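Local coordinates for GH26C (Muricauda sp. MAR_2010_75, PDB 6Q78), which probably hydrolyses internal beta-1,4-mannosidic bonds in mannans, as an endo-mannanase of glycoside hydrolase family 26, at residues K103-S108 / N391-F396; F160-E165 / Q176-N181; N273-E278 / M294-Y299. All blocks are in the same frame, centred on the assembly; numbering follows the deposited sequence.

Interaction 1. Residues K103-S108 / N391-F396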
loop_
_atom_site.group_PDB
_atom_site.type_symbol
_atom_site.label_atom_id
_atom_site.label_comp_id
_atom_site.label_asym_id
_atom_site.label_seq_id
_atom_site.Cartn_x
_atom_site.Cartn_y
_atom_site.Cartn_z
ATOM N N LYS A 103 -1.197 -2.486 -18.789
ATOM C CA LYS A 103 -1.507 -3.436 -19.870
ATOM C C LYS A 103 -1.413 -2.786 -21.250
ATOM O O LYS A 103 -0.950 -3.424 -22.205
ATOM C CB LYS A 103 -2.894 -4.044 -19.657
ATOM C CG LYS A 103 -3.289 -5.058 -20.741
ATOM C CD LYS A 103 -4.571 -5.761 -20.335
ATOM C CE LYS A 103 -5.218 -6.410 -21.524
ATOM N NZ LYS A 103 -4.420 -7.539 -21.997
ATOM N N LYS A 104 -1.819 -1.513 -21.387
ATOM C CA LYS A 104 -1.578 -0.828 -22.663
ATOM C C LYS A 104 -0.103 -0.873 -23.025
ATOM O O LYS A 104 0.257 -0.993 -24.203
ATOM C CB LYS A 104 -2.003 0.649 -22.597
ATOM C CG LYS A 104 -3.499 0.954 -22.313
ATOM C CD LYS A 104 -3.721 2.464 -22.430
ATOM C CE LYS A 104 -5.146 2.893 -22.189
ATOM N NZ LYS A 104 -5.486 2.921 -20.723
ATOM N N MET A 105 0.762 -0.703 -22.028
ATOM C CA MET A 105 2.201 -0.584 -22.226
ATOM C C MET A 105 2.853 -1.939 -22.456
ATOM O O MET A 105 3.618 -2.107 -23.424
ATOM C CB MET A 105 2.790 0.069 -20.958
ATOM C CG MET A 105 4.297 0.393 -21.027
ATOM S SD MET A 105 4.715 1.613 -22.330
ATOM C CE MET A 105 5.607 0.572 -23.522
ATOM N N THR A 106 2.569 -2.920 -21.577
ATOM C CA THR A 106 3.314 -4.179 -21.516
ATOM C C THR A 106 2.564 -5.373 -22.086
ATOM O O THR A 106 3.200 -6.412 -22.330
ATOM C CB THR A 106 3.676 -4.552 -20.067
ATOM O OG1 THR A 106 2.500 -5.031 -19.366
ATOM C CG2 THR A 106 4.301 -3.389 -19.322
ATOM N N GLY A 107 1.254 -5.261 -22.272
ATOM C CA GLY A 107 0.423 -6.399 -22.629
ATOM C C GLY A 107 -0.108 -7.179 -21.449
ATOM O O GLY A 107 -1.037 -8.003 -21.639
ATOM N N SER A 108 0.431 -6.946 -20.240
ATOM C CA SER A 108 -0.043 -7.591 -19.022
ATOM C C SER A 108 -0.629 -6.559 -18.078
ATOM O O SER A 108 -0.125 -5.448 -17.990
ATOM C CB SER A 108 1.119 -8.290 -18.319
ATOM O OG SER A 108 0.668 -8.867 -17.093
ATOM N N ASN A 391 10.345 2.474 -23.470
ATOM C CA ASN A 391 11.285 1.385 -23.670
ATOM C C ASN A 391 12.003 0.983 -22.391
ATOM O O ASN A 391 12.234 -0.171 -22.129
ATOM C CB ASN A 391 12.271 1.680 -24.816
ATOM C CG ASN A 391 13.134 0.477 -25.155
ATOM O OD1 ASN A 391 14.309 0.453 -24.855
ATOM N ND2 ASN A 391 12.524 -0.537 -25.759
ATOM N N ASP A 392 12.350 1.990 -21.600
ATOM C CA ASP A 392 13.014 1.778 -20.325
ATOM C C ASP A 392 12.087 0.950 -19.408
ATOM O O ASP A 392 12.513 0.032 -18.779
ATOM C CB ASP A 392 13.365 3.149 -19.718
ATOM C CG ASP A 392 13.927 3.071 -18.317
ATOM O OD1 ASP A 392 14.644 2.150 -18.001
ATOM O OD2 ASP A 392 13.624 3.994 -17.578
ATOM N N PHE A 393 10.813 1.280 -19.401
ATOM C CA PHE A 393 9.857 0.527 -18.601
ATOM C C PHE A 393 9.752 -0.914 -19.084
ATOM O O PHE A 393 9.649 -1.809 -18.303
ATOM C CB PHE A 393 8.498 1.203 -18.631
ATOM C CG PHE A 393 7.510 0.651 -17.644
ATOM C CD1 PHE A 393 7.618 0.965 -16.325
ATOM C CD2 PHE A 393 6.484 -0.139 -18.038
ATOM C CE1 PHE A 393 6.698 0.497 -15.402
ATOM C CE2 PHE A 393 5.573 -0.631 -17.137
ATOM C CZ PHE A 393 5.673 -0.305 -15.802
ATOM N N MET A 394 9.772 -1.121 -20.397
ATOM C CA MET A 394 9.710 -2.472 -20.931
ATOM C C MET A 394 10.904 -3.289 -20.516
ATOM O O MET A 394 10.786 -4.440 -20.198
ATOM C CB MET A 394 9.622 -2.437 -22.455
ATOM C CG MET A 394 8.313 -1.904 -22.969
ATOM S SD MET A 394 6.880 -2.928 -22.571
ATOM C CE MET A 394 7.496 -4.589 -22.650
ATOM N N GLU A 395 12.069 -2.671 -20.530
ATOM C CA GLU A 395 13.256 -3.354 -20.103
ATOM C C GLU A 395 13.155 -3.733 -18.630
ATOM O O GLU A 395 13.502 -4.823 -18.259
ATOM C CB GLU A 395 14.518 -2.527 -20.389
ATOM C CG GLU A 395 15.779 -3.281 -20.034
ATOM C CD GLU A 395 17.050 -2.556 -20.398
ATOM O OE1 GLU A 395 16.987 -1.417 -20.874
ATOM O OE2 GLU A 395 18.090 -3.153 -20.166
ATOM N N PHE A 396 12.647 -2.814 -17.820
ATOM C CA PHE A 396 12.463 -3.068 -16.398
ATOM C C PHE A 396 11.509 -4.237 -16.160
ATOM O O PHE A 396 11.839 -5.161 -15.414
ATOM C CB PHE A 396 11.995 -1.770 -15.723
ATOM C CG PHE A 396 11.364 -1.937 -14.360
ATOM C CD1 PHE A 396 12.099 -2.409 -13.281
ATOM C CD2 PHE A 396 10.049 -1.562 -14.154
ATOM C CE1 PHE A 396 11.518 -2.534 -12.020
ATOM C CE2 PHE A 396 9.450 -1.676 -12.896
ATOM C CZ PHE A 396 10.199 -2.153 -11.820
#

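Interaction 2. Residues F160-E165 / Q176-N181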
loop_
_atom_site.group_PDB
_atom_site.type_symbol
_atom_site.label_atom_id
_atom_site.label_comp_id
_atom_site.label_asym_id
_atom_site.label_seq_id
_atom_site.Cartn_x
_atom_site.Cartn_y
_atom_site.Cartn_z
ATOM N N PHE A 160 -7.756 9.563 5.108
ATOM C CA PHE A 160 -8.847 9.752 6.070
ATOM C C PHE A 160 -8.985 11.235 6.394
ATOM O O PHE A 160 -8.084 11.842 6.967
ATOM C CB PHE A 160 -8.476 8.899 7.289
ATOM C CG PHE A 160 -9.448 8.960 8.472
ATOM C CD1 PHE A 160 -10.777 9.294 8.308
ATOM C CD2 PHE A 160 -8.997 8.612 9.738
ATOM C CE1 PHE A 160 -11.640 9.310 9.418
ATOM C CE2 PHE A 160 -9.834 8.671 10.836
ATOM C CZ PHE A 160 -11.151 9.026 10.680
ATOM N N ARG A 161 -10.085 11.834 5.959
ATOM C CA ARG A 161 -10.304 13.248 6.247
ATOM C C ARG A 161 -10.464 13.443 7.747
ATOM O O ARG A 161 -11.096 12.639 8.437
ATOM C CB ARG A 161 -11.515 13.780 5.463
ATOM C CG ARG A 161 -11.248 13.752 3.963
ATOM C CD ARG A 161 -12.469 14.116 3.135
ATOM N NE ARG A 161 -12.282 13.635 1.774
ATOM C CZ ARG A 161 -11.649 14.286 0.812
ATOM N NH1 ARG A 161 -11.127 15.483 1.034
ATOM N NH2 ARG A 161 -11.518 13.699 -0.391
ATOM N N GLU A 162 -9.904 14.532 8.251
ATOM C CA GLU A 162 -9.811 14.727 9.681
ATOM C C GLU A 162 -11.210 14.823 10.287
ATOM O O GLU A 162 -12.158 15.265 9.626
ATOM C CB GLU A 162 -8.974 15.977 9.990
ATOM C CG GLU A 162 -9.629 17.340 9.611
ATOM C CD GLU A 162 -10.697 17.761 10.589
ATOM O OE1 GLU A 162 -11.672 18.469 10.171
ATOM O OE2 GLU A 162 -10.555 17.406 11.781
ATOM N N PRO A 163 -11.357 14.431 11.558
ATOM C CA PRO A 163 -12.696 14.106 12.089
ATOM C C PRO A 163 -13.565 15.292 12.475
ATOM O O PRO A 163 -14.797 15.125 12.559
ATOM C CB PRO A 163 -12.381 13.251 13.341
ATOM C CG PRO A 163 -11.041 13.794 13.785
ATOM C CD PRO A 163 -10.294 14.005 12.471
ATOM N N PHE A 164 -12.995 16.472 12.721
ATOM C CA PHE A 164 -13.815 17.576 13.210
ATOM C C PHE A 164 -14.777 18.069 12.140
ATOM O O PHE A 164 -15.950 18.343 12.425
ATOM C CB PHE A 164 -12.937 18.718 13.731
ATOM C CG PHE A 164 -12.248 18.409 15.024
ATOM C CD1 PHE A 164 -12.940 18.497 16.217
ATOM C CD2 PHE A 164 -10.910 18.029 15.044
ATOM C CE1 PHE A 164 -12.311 18.204 17.431
ATOM C CE2 PHE A 164 -10.275 17.740 16.235
ATOM C CZ PHE A 164 -10.967 17.843 17.437
ATOM N N GLU A 165 -14.289 18.243 10.911
ATOM C CA GLU A 165 -15.164 18.677 9.832
ATOM C C GLU A 165 -15.230 17.691 8.675
ATOM O O GLU A 165 -16.133 17.802 7.834
ATOM C CB GLU A 165 -14.771 20.075 9.316
ATOM C CG GLU A 165 -15.012 21.195 10.369
ATOM C CD GLU A 165 -14.698 22.607 9.869
ATOM O OE1 GLU A 165 -14.024 22.769 8.824
ATOM O OE2 GLU A 165 -15.129 23.569 10.544
ATOM N N GLN A 176 -5.282 25.275 12.288
ATOM C CA GLN A 176 -4.288 24.915 13.293
ATOM C C GLN A 176 -4.896 24.022 14.368
ATOM O O GLN A 176 -4.274 23.033 14.791
ATOM C CB GLN A 176 -3.689 26.177 13.923
ATOM C CG GLN A 176 -2.606 25.858 14.936
ATOM C CD GLN A 176 -2.117 27.088 15.682
ATOM O OE1 GLN A 176 -1.997 27.082 16.908
ATOM N NE2 GLN A 176 -1.842 28.153 14.944
ATOM N N PHE A 177 -6.115 24.346 14.822
ATOM C CA PHE A 177 -6.743 23.506 15.834
ATOM C C PHE A 177 -6.935 22.083 15.323
ATOM O O PHE A 177 -6.688 21.112 16.047
ATOM C CB PHE A 177 -8.080 24.088 16.286
ATOM C CG PHE A 177 -8.867 23.146 17.159
ATOM C CD1 PHE A 177 -8.688 23.147 18.538
ATOM C CD2 PHE A 177 -9.764 22.255 16.602
ATOM C CE1 PHE A 177 -9.392 22.265 19.335
ATOM C CE2 PHE A 177 -10.470 21.371 17.410
ATOM C CZ PHE A 177 -10.281 21.382 18.768
ATOM N N GLN A 178 -7.395 21.931 14.086
ATOM C CA GLN A 178 -7.608 20.581 13.562
ATOM C C GLN A 178 -6.293 19.803 13.473
ATOM O O GLN A 178 -6.211 18.643 13.897
ATOM C CB GLN A 178 -8.293 20.673 12.200
ATOM C CG GLN A 178 -9.734 21.104 12.347
ATOM C CD GLN A 178 -10.338 21.669 11.090
ATOM O OE1 GLN A 178 -9.681 21.782 10.068
ATOM N NE2 GLN A 178 -11.617 22.038 11.169
ATOM N N ARG A 179 -5.260 20.421 12.891
ATOM C CA ARG A 179 -3.946 19.785 12.794
ATOM C C ARG A 179 -3.486 19.262 14.147
ATOM O O ARG A 179 -3.003 18.128 14.261
ATOM C CB ARG A 179 -2.918 20.834 12.355
ATOM C CG ARG A 179 -3.065 21.323 10.952
ATOM C CD ARG A 179 -1.776 21.996 10.483
ATOM N NE ARG A 179 -1.562 23.308 11.045
ATOM C CZ ARG A 179 -1.967 24.433 10.469
ATOM N NH1 ARG A 179 -2.626 24.406 9.310
ATOM N NH2 ARG A 179 -1.712 25.581 11.062
ATOM N N GLU A 180 -3.598 20.098 15.175
ATOM C CA GLU A 180 -3.000 19.804 16.467
ATOM C C GLU A 180 -3.834 18.848 17.303
ATOM O O GLU A 180 -3.316 18.275 18.264
ATOM C CB GLU A 180 -2.704 21.110 17.213
ATOM C CG GLU A 180 -1.592 21.887 16.510
ATOM C CD GLU A 180 -1.223 23.193 17.199
ATOM O OE1 GLU A 180 -1.769 23.493 18.287
ATOM O OE2 GLU A 180 -0.380 23.925 16.630
ATOM N N ASN A 181 -5.092 18.621 16.944
ATOM C CA ASN A 181 -5.966 17.830 17.798
ATOM C C ASN A 181 -6.677 16.674 17.111
ATOM O O ASN A 181 -7.308 15.875 17.808
ATOM C CB ASN A 181 -7.023 18.725 18.457
ATOM C CG ASN A 181 -6.405 19.720 19.407
ATOM O OD1 ASN A 181 -6.160 19.400 20.565
ATOM N ND2 ASN A 181 -6.090 20.923 18.908
#

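Interaction 3. Residues N273-E278 / M294-Y299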
loop_
_atom_site.group_PDB
_atom_site.type_symbol
_atom_site.label_atom_id
_atom_site.label_comp_id
_atom_site.label_asym_id
_atom_site.label_seq_id
_atom_site.Cartn_x
_atom_site.Cartn_y
_atom_site.Cartn_z
ATOM N N ASN A 273 10.355 8.389 3.649
ATOM C CA ASN A 273 11.762 8.007 3.502
ATOM C C ASN A 273 12.691 8.711 4.492
ATOM O O ASN A 273 13.904 8.761 4.259
ATOM C CB ASN A 273 12.246 8.264 2.073
ATOM C CG ASN A 273 12.319 9.757 1.766
ATOM O OD1 ASN A 273 12.185 10.578 2.669
ATOM N ND2 ASN A 273 12.575 10.107 0.525
ATOM N N ARG A 274 12.146 9.214 5.597
ATOM C CA ARG A 274 12.872 10.103 6.502
ATOM C C ARG A 274 13.510 9.313 7.648
ATOM O O ARG A 274 13.272 9.553 8.822
ATOM C CB ARG A 274 11.945 11.190 7.031
ATOM C CG ARG A 274 11.477 12.121 5.910
ATOM C CD ARG A 274 10.329 13.004 6.428
ATOM N NE ARG A 274 10.844 13.891 7.455
ATOM C CZ ARG A 274 11.346 15.099 7.223
ATOM N NH1 ARG A 274 11.406 15.578 5.986
ATOM N NH2 ARG A 274 11.788 15.829 8.234
ATOM N N PHE A 275 14.328 8.334 7.263
ATOM C CA PHE A 275 15.105 7.564 8.215
ATOM C C PHE A 275 16.363 7.055 7.527
ATOM O O PHE A 275 16.394 6.853 6.307
ATOM C CB PHE A 275 14.270 6.386 8.766
ATOM C CG PHE A 275 13.902 5.368 7.731
ATOM C CD1 PHE A 275 14.708 4.250 7.484
ATOM C CD2 PHE A 275 12.733 5.513 7.000
ATOM C CE1 PHE A 275 14.344 3.295 6.529
ATOM C CE2 PHE A 275 12.388 4.565 6.030
ATOM C CZ PHE A 275 13.204 3.468 5.791
ATOM N N PHE A 276 17.394 6.825 8.343
ATOM C CA PHE A 276 18.662 6.292 7.877
ATOM C C PHE A 276 19.134 5.119 8.708
ATOM O O PHE A 276 20.272 4.662 8.509
ATOM C CB PHE A 276 19.757 7.362 7.950
ATOM C CG PHE A 276 19.558 8.495 7.004
ATOM C CD1 PHE A 276 20.095 8.444 5.738
ATOM C CD2 PHE A 276 18.847 9.618 7.392
ATOM C CE1 PHE A 276 19.932 9.479 4.860
ATOM C CE2 PHE A 276 18.670 10.660 6.512
ATOM C CZ PHE A 276 19.216 10.589 5.242
ATOM N N SER A 277 18.324 4.647 9.653
ATOM C CA SER A 277 18.748 3.592 10.557
ATOM C C SER A 277 17.546 2.750 10.979
ATOM O O SER A 277 16.384 3.170 10.869
ATOM C CB SER A 277 19.378 4.206 11.804
ATOM O OG SER A 277 18.416 4.935 12.543
ATOM N N GLU A 278 17.845 1.544 11.482
ATOM C CA GLU A 278 16.782 0.695 12.025
ATOM C C GLU A 278 16.065 1.383 13.179
ATOM O O GLU A 278 14.834 1.338 13.267
ATOM C CB GLU A 278 17.363 -0.634 12.516
ATOM C CG GLU A 278 17.919 -1.509 11.435
ATOM C CD GLU A 278 18.508 -2.822 11.953
ATOM O OE1 GLU A 278 18.436 -3.111 13.170
ATOM O OE2 GLU A 278 19.053 -3.565 11.108
ATOM N N MET A 294 6.213 -4.670 6.525
ATOM C CA MET A 294 7.056 -3.515 6.824
ATOM C C MET A 294 7.323 -2.824 5.503
ATOM O O MET A 294 8.014 -3.372 4.631
ATOM C CB MET A 294 8.375 -3.957 7.462
ATOM C CG MET A 294 8.212 -4.318 8.905
ATOM S SD MET A 294 9.723 -5.019 9.563
ATOM C CE MET A 294 9.484 -4.534 11.288
ATOM N N GLY A 295 6.770 -1.626 5.346
ATOM C CA GLY A 295 6.916 -0.878 4.119
ATOM C C GLY A 295 7.608 0.466 4.317
ATOM O O GLY A 295 7.976 0.873 5.426
ATOM N N MET A 296 7.832 1.126 3.190
ATOM C CA MET A 296 8.188 2.541 3.169
ATOM C C MET A 296 7.740 3.100 1.828
ATOM O O MET A 296 7.639 2.363 0.836
ATOM C CB MET A 296 9.695 2.789 3.345
ATOM C CG MET A 296 10.489 2.255 2.145
ATOM S SD MET A 296 12.251 2.647 2.265
ATOM C CE MET A 296 12.209 4.473 2.302
ATOM N N ASP A 297 7.452 4.396 1.819
ATOM C CA ASP A 297 7.192 5.140 0.594
ATOM C C ASP A 297 8.437 5.947 0.234
ATOM O O ASP A 297 9.109 6.515 1.106
ATOM C CB ASP A 297 5.995 6.077 0.756
ATOM C CG ASP A 297 4.703 5.317 1.009
ATOM O OD1 ASP A 297 4.742 4.082 0.901
ATOM O OD2 ASP A 297 3.669 5.956 1.262
ATOM N N ASN A 298 8.766 5.996 -1.055
ATOM C CA ASN A 298 9.935 6.783 -1.448
ATOM C C ASN A 298 9.758 7.354 -2.849
ATOM O O ASN A 298 9.956 6.639 -3.846
ATOM C CB ASN A 298 11.204 5.961 -1.346
ATOM C CG ASN A 298 12.458 6.832 -1.264
ATOM O OD1 ASN A 298 12.400 8.034 -1.552
ATOM N ND2 ASN A 298 13.600 6.233 -0.848
ATOM N N TYR A 299 9.445 8.646 -2.912
ATOM C CA TYR A 299 9.576 9.418 -4.140
ATOM C C TYR A 299 10.798 10.328 -4.099
ATOM O O TYR A 299 11.450 10.523 -5.129
ATOM C CB TYR A 299 8.352 10.326 -4.323
ATOM C CG TYR A 299 7.026 9.570 -4.365
ATOM C CD1 TYR A 299 6.336 9.251 -3.188
ATOM C CD2 TYR A 299 6.504 9.126 -5.582
ATOM C CE1 TYR A 299 5.102 8.580 -3.250
ATOM C CE2 TYR A 299 5.333 8.424 -5.639
ATOM C CZ TYR A 299 4.632 8.178 -4.476
ATOM O OH TYR A 299 3.422 7.482 -4.551
#

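Interaction 1. Residues K103-S108 / N391-F396
Met105 reaches across to Phe393 and Met394, joining the last turn of helix 101-106 to the face of helix 390-397. Its CB already points toward the other helix, and CG, anti to the backbone N (chi1 -175°), comes to 3.7 Å from Phe393 CD2, approaching the ring obliquely. Beyond CG the chain bends at chi2 and chi3, and the terminal CE turns to Met394, lying 3.7 Å from Met394 CG and slightly farther from its sulfur. Met394 is folded as well: its CB does not point directly at helix 101-106, but the bent chain brings SD within 3.5 Å of the carbonyl O of Met105. The two thioether chains thus cross, the methyl of Met105 against CG and SD of Met394.

Thr106 completes the contact. Its CG2 lies at the edge of the Phe393 ring, near the ring plane, 3.7 Å from Phe393 CE2. Thr106 OG1 is hydrogen-bonded to Ile102 O in the preceding turn and accepts from Ser108 N at 3.0 Å (N-H...O angle 160°), forming an ST turn. These two bonds tie the hydroxyl to the C-terminal end of its own helix and the turn after it, which would limit rotation about CA-CB and keep CG2 at the aromatic edge. Gly107, just past the helix, has positive phi and takes the chain out of helical geometry.

Behind the contact, Phe393 packs on Phe372 of strand 369-372 and meets Phe352 edge-to-face, so helix 390-397 is anchored to the (beta/alpha)8 barrel wall. The CA atoms of Thr106 and Met394 are 6.6 Å apart. At that spacing the two segments adhere through methyl, thioether and ring surfaces, which suggests a join that rests mainly on shape and dispersion.

Interaction 2. Residues F160-E165 / Q176-N181
Phe164 and Gln178 carry the contact between the loop that leaves strand 153-157 of the (beta/alpha)8 barrel and the first turns of helix 176-186, which follows that loop. Phe164 points toward the helix and takes part in a T-shaped (edge-to-face) pair: the edge of Phe177 is directed at the face of Phe164, with centroids 4.9 Å apart and planes at 63°. Phe177 CE2 is the leading atom, 3.6 Å from Phe164 CZ and displaced toward the rim of that face. At the edge of the Phe164 ring lies the backbone of Asn181, whose O is 3.8 Å from Phe164 CE2, while Asn181 CB sits nearby. The ring is therefore bounded by Phe177 and Asn181, one helical turn apart.

Gln178 runs out extended beyond CG and spreads its amide against the carboxylate of Glu162. The planes are only 15° apart and stacked, with Glu162 OE1 3.6 Å from Gln178 CD; this is a flat-on meeting of polar groups. Gln178 NE2 then reaches the carboxylate of Glu165, 3.4 Å from Glu165 CD, where the two planes are steeply inclined.

Glu162 is positioned by its own loop. Its OE2 accepts from Phe164 N at 2.8 Å, the donor above the carboxylate plane, and its OE1 from Glu165 N on the syn side, so both oxygens hold the turn that presents Phe164. This would fix the carboxylate plane on which the glutamine lies. Pro163, between Glu162 and Phe164 in the chain, packs on Ala182, Ser185 and Ile186 farther along the helix. On the helix side, Asn181 ND2 donates to Phe177 O at 2.9 Å, nearly straight (166°), on a carbonyl lone pair and within the asparagine's amide plane.

Interaction 3. Residues N273-E278 / M294-Y299
The amides of Asn273 and Asn298 meet each other, and the ring of Phe275 meets Met296. The two amide planes stand 87° apart. Asn273 ND2 donates to Asn298 OD1 at 2.9 Å with an N-H...O angle of 166°; the acceptor lies close to the plane of the Asn273 amide, whereas the donor stands 54° above the Asn298 carbonyl plane. Asn273 CB rests 3.6 Å from Asn298 CG. The Phe275 ring is approached obliquely by Met296 in a Met-aromatic contact, SD 3.7 Å from Phe275 CZ and 5.0 Å from the centroid, while Tyr281 forms an edge-to-face pair with the same ring.

Met296 touches both Asn273 and Phe275, on the two sides of Arg274 in the chain. Its side chain is bent at the last torsion, and CE lies 3.7 Å from Phe275 CE2 and 3.8 Å from Asn273 CA. Asn273 O and Phe275 N are joined by a weak bond around Arg274, the centre of an inverse gamma turn.

Asn298 accepts through OD1 and donates from ND2 to Asp301 OD2; an alanine here would probably leave Asn273 ND2 and Asp301 OD2 without these mates and the Asn273 amide freer to turn. The side chain of Asp297, salt-bridged to Arg223, is about 5 Å from a bound Tris molecule, probably from the crystallisation liquor, near the C-terminal strand ends, where barrel enzymes have their active sites. One straight polar bond beside a sulfur-aromatic patch suggests that the amide pair helps set the loop's orientation while Met296 packs beside it.

From the N terminus, the chain first passes through 103-108, on the helix following strand 81-86, whose partner 391-396 comes only after strand 369-372; interaction 1 thus closes a loop of 282 residues. Within that span interaction 2 closes a short one, returning from 160-165 to 176-181 after ten residues, and interaction 3 another, from 273-278 to 294-299 after fifteen. These two follow in series, and none of the three crosses another. Interaction 1 joins helix 101-106 to helix 390-397, and its centre is 41 Å from that of interaction 2, on the opposite side of the chain's centre. Interaction 2 ties the loop after strand 153-157 to helix 176-186; interaction 3 ties a loop to strand 293-298.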